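Local coordinates for putative NTP pyrophosphohydrolase (Exiguobacterium sibiricum 255-15, PDB 3NL9) that probably hydrolyses nucleoside triphosphates to the monophosphate and pyrophosphate, as an all-helical member of the phosphoribosyl-ATP pyrophosphohydrolase-like family, at the interface of chains A and B. Coordinates in Å, arbitrary orientation; residue numbers count along the deposited sequence, not the author numbering. Chains: chain A/B, putative NTP pyrophosphohydrolase.

Contact 1: the interface of chains A and B. Residues chain A 49, 108, 110-112; chain B 22-23, 27, 29, 91.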
loop_
_atom_site.group_PDB
_atom_site.type_symbol
_atom_site.label_atom_id
_atom_site.label_comp_id
_atom_site.label_asym_id
_atom_site.label_seq_id
_atom_site.Cartn_x
_atom_site.Cartn_y
_atom_site.Cartn_z
ATOM N N PHE A 49 -4.604 9.658 4.558
ATOM C CA PHE A 49 -4.015 10.322 3.384
ATOM C C PHE A 49 -4.951 11.426 2.821
ATOM O O PHE A 49 -4.496 12.553 2.474
ATOM C CB PHE A 49 -3.694 9.255 2.328
ATOM C CG PHE A 49 -3.198 9.790 1.042
ATOM C CD1 PHE A 49 -1.876 10.188 0.908
ATOM C CD2 PHE A 49 -4.052 9.914 -0.054
ATOM C CE1 PHE A 49 -1.412 10.694 -0.308
ATOM C CE2 PHE A 49 -3.592 10.438 -1.269
ATOM C CZ PHE A 49 -2.286 10.832 -1.390
ATOM N N SER A 108 2.692 7.096 -5.465
ATOM C CA SER A 108 2.319 8.217 -4.626
ATOM C C SER A 108 3.551 8.889 -3.978
ATOM O O SER A 108 3.595 10.104 -3.912
ATOM C CB SER A 108 1.245 7.793 -3.584
ATOM O OG SER A 108 0.101 7.236 -4.240
ATOM N N VAL A 110 6.426 8.893 -5.418
ATOM C CA VAL A 110 7.027 9.593 -6.590
ATOM C C VAL A 110 6.277 10.911 -6.852
ATOM O O VAL A 110 6.887 11.955 -7.159
ATOM C CB VAL A 110 7.013 8.701 -7.868
ATOM C CG1 VAL A 110 7.244 9.527 -9.221
ATOM C CG2 VAL A 110 7.997 7.519 -7.701
ATOM N N GLU A 111 4.959 10.881 -6.763
ATOM C CA GLU A 111 4.184 12.086 -7.091
ATOM C C GLU A 111 4.376 13.160 -6.027
ATOM O O GLU A 111 4.300 14.321 -6.334
ATOM C CB GLU A 111 2.703 11.764 -7.285
ATOM C CG GLU A 111 2.481 10.893 -8.483
ATOM C CD GLU A 111 1.135 11.038 -9.132
ATOM O OE1 GLU A 111 0.449 12.093 -8.974
ATOM O OE2 GLU A 111 0.798 10.078 -9.852
ATOM N N ALA A 112 4.639 12.741 -4.791
ATOM C CA ALA A 112 4.921 13.651 -3.679
ATOM C C ALA A 112 6.378 14.130 -3.712
ATOM O O ALA A 112 6.722 15.088 -3.028
ATOM C CB ALA A 112 4.655 12.941 -2.352
ATOM N N GLY B 22 5.550 13.430 -11.611
ATOM C CA GLY B 22 6.619 13.220 -10.664
ATOM C C GLY B 22 7.162 14.563 -10.199
ATOM O O GLY B 22 7.391 15.441 -11.008
ATOM N N ALA B 23 7.392 14.711 -8.906
ATOM C CA ALA B 23 8.023 15.933 -8.351
ATOM C C ALA B 23 9.515 15.738 -8.003
ATOM O O ALA B 23 9.890 14.774 -7.343
ATOM C CB ALA B 23 7.256 16.412 -7.120
ATOM N N THR B 27 6.653 17.847 -2.680
ATOM C CA THR B 27 5.483 18.674 -3.007
ATOM C C THR B 27 4.209 17.950 -2.564
ATOM O O THR B 27 4.008 16.812 -2.933
ATOM C CB THR B 27 5.373 18.916 -4.521
ATOM O OG1 THR B 27 6.519 19.636 -5.009
ATOM C CG2 THR B 27 4.113 19.717 -4.838
ATOM N N ILE B 29 0.669 16.437 -2.633
ATOM C CA ILE B 29 -0.152 15.958 -3.759
ATOM C C ILE B 29 -1.519 16.690 -3.710
ATOM O O ILE B 29 -2.209 16.656 -2.678
ATOM C CB ILE B 29 -0.343 14.417 -3.698
ATOM C CG1 ILE B 29 0.992 13.689 -3.811
ATOM C CG2 ILE B 29 -1.267 13.933 -4.833
ATOM C CD1 ILE B 29 0.904 12.218 -3.443
ATOM N N LEU B 91 1.869 17.892 3.046
ATOM C CA LEU B 91 2.929 16.965 2.573
ATOM C C LEU B 91 3.366 16.014 3.684
ATOM O O LEU B 91 3.522 14.800 3.489
ATOM C CB LEU B 91 4.144 17.767 2.055
ATOM C CG LEU B 91 5.378 17.015 1.542
ATOM C CD1 LEU B 91 5.022 16.131 0.311
ATOM C CD2 LEU B 91 6.508 18.006 1.239
HETATM O O HOH W 1 2.881 16.525 -5.706
HETATM O O HOH W 2 9.612 11.812 -7.666
#
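The C-terminal end of helix 87-112 of chain A is capped by an extended loop of chain B, and the main-chain pairing of A:Ala112 with B:Thr27 marks the join. B:Thr27 N donates to A:Ala112 O at 2.8 Å, with 169° at the hydrogen, although the donor is tilted 32° from the carbonyl plane. Four residues earlier in the loop, B:Ala23 N gives a weak bond to A:Val110 O at 3.3 Å. Water 2 joins that same A:Val110 O to B:Ala23 O, and water 1 lies 2.7 Å from A:Glu111 O while also meeting B:Thr27 O. Three successive carbonyls of the last helical turn thus find partners supplied directly or through water by the other chain; main-chain atoms do the pairing, so it probably depends little on which side chains stand there.

Side-chain packing comes chiefly from B:Ile29. Its CG1, anti to the carbonyl carbon (chi1 -62°), touches A:Ala112 CA at 3.9 Å, and the chain runs on extended, carrying the terminal methyl CD1 to 4.0 Å from A:Phe49 CZ, the ring tip, with the two side chains crossing near a right angle. Methyls also rest against carbonyl oxygens: B:Ile29 CD1 lies 3.5 Å from A:Ser108 O, and B:Leu91 CD1 lies 3.9 Å from A:Ala112 O.

Within the fold, the site lies where the loop leading into helix 31-52 of one chain wraps the end of helix 87-112 of the other.

Contact 2: the interface of chains A and B. Residues chain A 70-71, 74-75, 78; chain B 39, 43, 47.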
loop_
_atom_site.group_PDB
_atom_site.type_symbol
_atom_site.label_atom_id
_atom_site.label_comp_id
_atom_site.label_asym_id
_atom_site.label_seq_id
_atom_site.Cartn_x
_atom_site.Cartn_y
_atom_site.Cartn_z
ATOM N N GLY A 70 -15.755 4.994 -6.589
ATOM C CA GLY A 70 -14.754 4.156 -7.264
ATOM C C GLY A 70 -14.618 2.776 -6.637
ATOM O O GLY A 70 -14.490 1.744 -7.331
ATOM N N LEU A 71 -14.667 2.737 -5.321
ATOM C CA LEU A 71 -14.684 1.468 -4.599
ATOM C C LEU A 71 -15.881 0.635 -5.044
ATOM O O LEU A 71 -15.731 -0.552 -5.360
ATOM C CB LEU A 71 -14.758 1.699 -3.092
ATOM C CG LEU A 71 -14.774 0.487 -2.148
ATOM C CD1 LEU A 71 -13.349 -0.007 -1.917
ATOM C CD2 LEU A 71 -15.455 0.871 -0.816
ATOM N N ALA A 74 -15.558 -0.883 -8.475
ATOM C CA ALA A 74 -14.564 -1.935 -8.536
ATOM C C ALA A 74 -15.162 -3.222 -8.012
ATOM O O ALA A 74 -14.934 -4.270 -8.599
ATOM C CB ALA A 74 -13.283 -1.553 -7.750
ATOM N N VAL A 75 -15.924 -3.147 -6.915
ATOM C CA VAL A 75 -16.624 -4.310 -6.399
ATOM C C VAL A 75 -17.603 -4.856 -7.451
ATOM O O VAL A 75 -17.697 -6.059 -7.653
ATOM C CB VAL A 75 -17.405 -3.989 -5.110
ATOM C CG1 VAL A 75 -18.187 -5.216 -4.647
ATOM C CG2 VAL A 75 -16.468 -3.526 -3.991
ATOM N N SER A 78 -15.691 -6.700 -9.984
ATOM C CA SER A 78 -15.143 -7.962 -9.434
ATOM C C SER A 78 -16.203 -9.050 -9.195
ATOM O O SER A 78 -15.907 -10.248 -9.277
ATOM C CB SER A 78 -14.365 -7.693 -8.152
ATOM O OG SER A 78 -13.181 -6.969 -8.456
ATOM N N THR B 39 -7.872 5.692 -4.690
ATOM C CA THR B 39 -8.796 4.794 -5.368
ATOM C C THR B 39 -8.052 3.649 -6.057
ATOM O O THR B 39 -8.381 2.502 -5.814
ATOM C CB THR B 39 -9.706 5.573 -6.369
ATOM O OG1 THR B 39 -10.391 6.625 -5.651
ATOM C CG2 THR B 39 -10.721 4.617 -7.035
ATOM N N GLU B 43 -8.286 -0.259 -5.020
ATOM C CA GLU B 43 -8.818 -1.229 -6.032
ATOM C C GLU B 43 -8.029 -2.527 -5.932
ATOM O O GLU B 43 -8.591 -3.639 -5.985
ATOM C CB GLU B 43 -8.741 -0.659 -7.465
ATOM C CG GLU B 43 -9.850 0.322 -7.801
ATOM C CD GLU B 43 -9.629 1.128 -9.102
ATOM O OE1 GLU B 43 -8.602 0.954 -9.791
ATOM O OE2 GLU B 43 -10.506 1.946 -9.435
ATOM N N VAL B 47 -10.162 -4.362 -2.979
ATOM C CA VAL B 47 -11.167 -5.086 -3.776
ATOM C C VAL B 47 -10.571 -6.356 -4.385
ATOM O O VAL B 47 -11.077 -7.449 -4.117
ATOM C CB VAL B 47 -11.839 -4.199 -4.868
ATOM C CG1 VAL B 47 -12.872 -5.013 -5.676
ATOM C CG2 VAL B 47 -12.503 -2.932 -4.235
HETATM O O HOH W 3 -13.040 1.878 -9.683
#
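Two flat groups matter where A:Ala74 meets B:Val47 and B:Glu43: the peptide joining A:Ala74 to A:Val75, and the carboxylate of B:Glu43. B:Val47 CG1 lies over one face of that peptide, 3.7 Å from A:Ala74 O and 3.8 Å from A:Val75 N, so the methyl rests on the backbone of helix 57-79. The carboxylate makes no direct polar contact with chain A; its OE2 oxygen approaches water 3 at 2.5 Å, and the water continues to A:Gly70 O at 2.8 Å, giving an indirect polar bridge.

The rest is methyl packing. B:Val47 is forked across the helix, with CG1 anti to its backbone N (chi1 180°) and CG2 beside it. CG1 reaches A:Ser78 OG at 3.4 Å, a van der Waals touch, while that hydroxyl makes a weak bond back to A:Ala74 O. CG2 meets A:Leu71 CD1 at 3.8 Å, the two side chains crossing obliquely, and also the methyl of A:Ala74. B:Glu43 CG presses on A:Ala74 CB at 3.9 Å, leaving the carboxylate at the end of the extended chain to reach the water. Towards A:Gly70, B:Thr39 contributes CG2 at 4.1 Å from the CA.

The small A:Gly70 and A:Ala74 probably allow the B:Thr39 methyl and the B:Glu43 and B:Val47 side chains to sit against the helix. The patch joins helix 57-79 of one chain to helix 31-52 of the other mainly by apolar packing, with the water bridge beside it, and so probably contributes to holding the deposited dimer together.

Contact 3: the interface of chains A and B. Residues chain A 49, 104-105, 108-109; chain B 29, 37, 41, 94, 98.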
loop_
_atom_site.group_PDB
_atom_site.type_symbol
_atom_site.label_atom_id
_atom_site.label_comp_id
_atom_site.label_asym_id
_atom_site.label_seq_id
_atom_site.Cartn_x
_atom_site.Cartn_y
_atom_site.Cartn_z
ATOM N N PHE A 49 -4.604 9.658 4.558
ATOM C CA PHE A 49 -4.015 10.322 3.384
ATOM C C PHE A 49 -4.951 11.426 2.821
ATOM O O PHE A 49 -4.496 12.553 2.474
ATOM C CB PHE A 49 -3.694 9.255 2.328
ATOM C CG PHE A 49 -3.198 9.790 1.042
ATOM C CD1 PHE A 49 -1.876 10.188 0.908
ATOM C CD2 PHE A 49 -4.052 9.914 -0.054
ATOM C CE1 PHE A 49 -1.412 10.694 -0.308
ATOM C CE2 PHE A 49 -3.592 10.438 -1.269
ATOM C CZ PHE A 49 -2.286 10.832 -1.390
ATOM N N PHE A 104 1.495 1.119 -6.505
ATOM C CA PHE A 104 0.719 2.379 -6.424
ATOM C C PHE A 104 1.148 3.269 -5.247
ATOM O O PHE A 104 1.177 4.469 -5.355
ATOM C CB PHE A 104 -0.785 2.078 -6.348
ATOM C CG PHE A 104 -1.418 1.760 -7.713
ATOM C CD1 PHE A 104 -1.404 2.714 -8.717
ATOM C CD2 PHE A 104 -2.033 0.544 -7.958
ATOM C CE1 PHE A 104 -1.998 2.477 -9.943
ATOM C CE2 PHE A 104 -2.644 0.293 -9.183
ATOM C CZ PHE A 104 -2.605 1.258 -10.186
ATOM N N ILE A 105 1.442 2.648 -4.116
ATOM C CA ILE A 105 1.952 3.365 -2.958
ATOM C C ILE A 105 3.248 4.051 -3.373
ATOM O O ILE A 105 3.410 5.263 -3.214
ATOM C CB ILE A 105 2.157 2.401 -1.790
ATOM C CG1 ILE A 105 0.806 2.151 -1.103
ATOM C CG2 ILE A 105 3.194 2.959 -0.767
ATOM C CD1 ILE A 105 0.751 0.851 -0.313
ATOM N N SER A 108 2.692 7.096 -5.465
ATOM C CA SER A 108 2.319 8.217 -4.626
ATOM C C SER A 108 3.551 8.889 -3.978
ATOM O O SER A 108 3.595 10.104 -3.912
ATOM C CB SER A 108 1.245 7.793 -3.584
ATOM O OG SER A 108 0.101 7.236 -4.240
ATOM N N PHE A 109 4.520 8.113 -3.466
ATOM C CA PHE A 109 5.781 8.714 -3.059
ATOM C C PHE A 109 6.392 9.483 -4.220
ATOM O O PHE A 109 6.816 10.622 -4.031
ATOM C CB PHE A 109 6.802 7.709 -2.474
ATOM C CG PHE A 109 6.498 7.304 -1.059
ATOM C CD1 PHE A 109 6.834 8.143 0.002
ATOM C CD2 PHE A 109 5.842 6.133 -0.784
ATOM C CE1 PHE A 109 6.551 7.796 1.287
ATOM C CE2 PHE A 109 5.549 5.777 0.513
ATOM C CZ PHE A 109 5.911 6.611 1.551
ATOM N N ILE B 29 0.669 16.437 -2.633
ATOM C CA ILE B 29 -0.152 15.958 -3.759
ATOM C C ILE B 29 -1.519 16.690 -3.710
ATOM O O ILE B 29 -2.209 16.656 -2.678
ATOM C CB ILE B 29 -0.343 14.417 -3.698
ATOM C CG1 ILE B 29 0.992 13.689 -3.811
ATOM C CG2 ILE B 29 -1.267 13.933 -4.833
ATOM C CD1 ILE B 29 0.904 12.218 -3.443
ATOM N N ARG B 37 -5.276 8.356 -6.715
ATOM C CA ARG B 37 -4.259 7.448 -6.228
ATOM C C ARG B 37 -4.775 6.570 -5.138
ATOM O O ARG B 37 -4.491 5.382 -5.140
ATOM C CB ARG B 37 -3.005 8.211 -5.816
ATOM C CG ARG B 37 -2.361 8.928 -7.062
ATOM C CD ARG B 37 -0.899 9.035 -6.973
ATOM N NE ARG B 37 -0.309 7.706 -6.951
ATOM C CZ ARG B 37 0.037 6.984 -8.018
ATOM N NH1 ARG B 37 -0.099 7.447 -9.275
ATOM N NH2 ARG B 37 0.533 5.782 -7.808
ATOM N N THR B 41 -5.108 2.496 -5.425
ATOM C CA THR B 41 -4.400 1.689 -4.417
ATOM C C THR B 41 -5.396 0.719 -3.784
ATOM O O THR B 41 -5.129 -0.490 -3.674
ATOM C CB THR B 41 -3.703 2.597 -3.350
ATOM O OG1 THR B 41 -2.880 3.586 -4.008
ATOM C CG2 THR B 41 -2.853 1.788 -2.376
ATOM N N GLN B 94 0.623 13.406 4.379
ATOM C CA GLN B 94 0.607 12.438 3.290
ATOM C C GLN B 94 1.758 11.435 3.417
ATOM O O GLN B 94 1.551 10.212 3.332
ATOM C CB GLN B 94 0.710 13.170 1.953
ATOM C CG GLN B 94 -0.564 13.813 1.538
ATOM C CD GLN B 94 -0.425 14.779 0.371
ATOM O OE1 GLN B 94 0.666 15.050 -0.081
ATOM N NE2 GLN B 94 -1.549 15.294 -0.124
ATOM N N LEU B 98 1.369 7.515 3.818
ATOM C CA LEU B 98 1.906 6.644 2.774
ATOM C C LEU B 98 2.900 5.642 3.395
ATOM O O LEU B 98 2.948 4.471 3.000
ATOM C CB LEU B 98 2.559 7.463 1.650
ATOM C CG LEU B 98 1.607 8.190 0.686
ATOM C CD1 LEU B 98 2.392 9.023 -0.292
ATOM C CD2 LEU B 98 0.633 7.254 -0.044
HETATM O O HOH W 4 -1.218 5.534 -2.776
#
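Hydrogen bonds centre on B:Arg37, which presents NE and NH2 to the helix carrying A:Phe104 and A:Ser108. NH2 donates to A:Phe104 O at 2.9 Å, in the carbonyl plane on a lone pair, while NE donates to A:Ser108 OG at 2.8 Å (157° at the hydrogen). Both acceptors lie nearly in the guanidinium plane, and the chain bends at chi2 and chi3 (-148° and 63°) on its way to them. A:Ser108 OG donates to A:Phe104 O as well, so that carbonyl receives two donors. An alanine at B:Arg37 removes both guanidinium donors and would probably leave A:Phe104 O relying on A:Ser108 OG and open a gap beside the helix. Within chain B, the B:Gln94 amide pairs with the backbone of B:Ile29, OE1 accepting and NE2 donating, which steadies the side chain.

Water 4 links A:Ser108 OG, at 2.6 Å, to B:Thr41 OG1.

Apolar contact is dominated by B:Leu98, 86 Å² of whose own surface is buried by chain A. Its CB lies 3.5 Å from A:Phe109 CZ, and CD2 lies 3.6 Å from A:Ser108 CB. A:Phe49 CE1 meets B:Gln94 CG at 3.7 Å.

The patch joins directional bonds to apolar packing in the helix-to-helix part of the interface, probably stabilising the dimer.

Contact 1 and contact 3 are neighbours, with C-alpha centres about 7 Å apart, and share A:Phe49, A:Ser108 and B:Ile29; contact 2 lies about 16 Å from contact 3 and about 22 Å from contact 1. Helix 31-52 of chain B serves contacts 2 and 3, and helix 87-112 of chain A serves contacts 1 and 3. Contact 3 therefore stands between a loop-capped helix end and a helix-on-helix patch. Since the interface is two-fold symmetric, each contact recurs with the chains exchanged, so each copy is held at several places on helices 31-52 and 87-112. This would suit a stable dimer, though the structure alone does not show that to be the functional form.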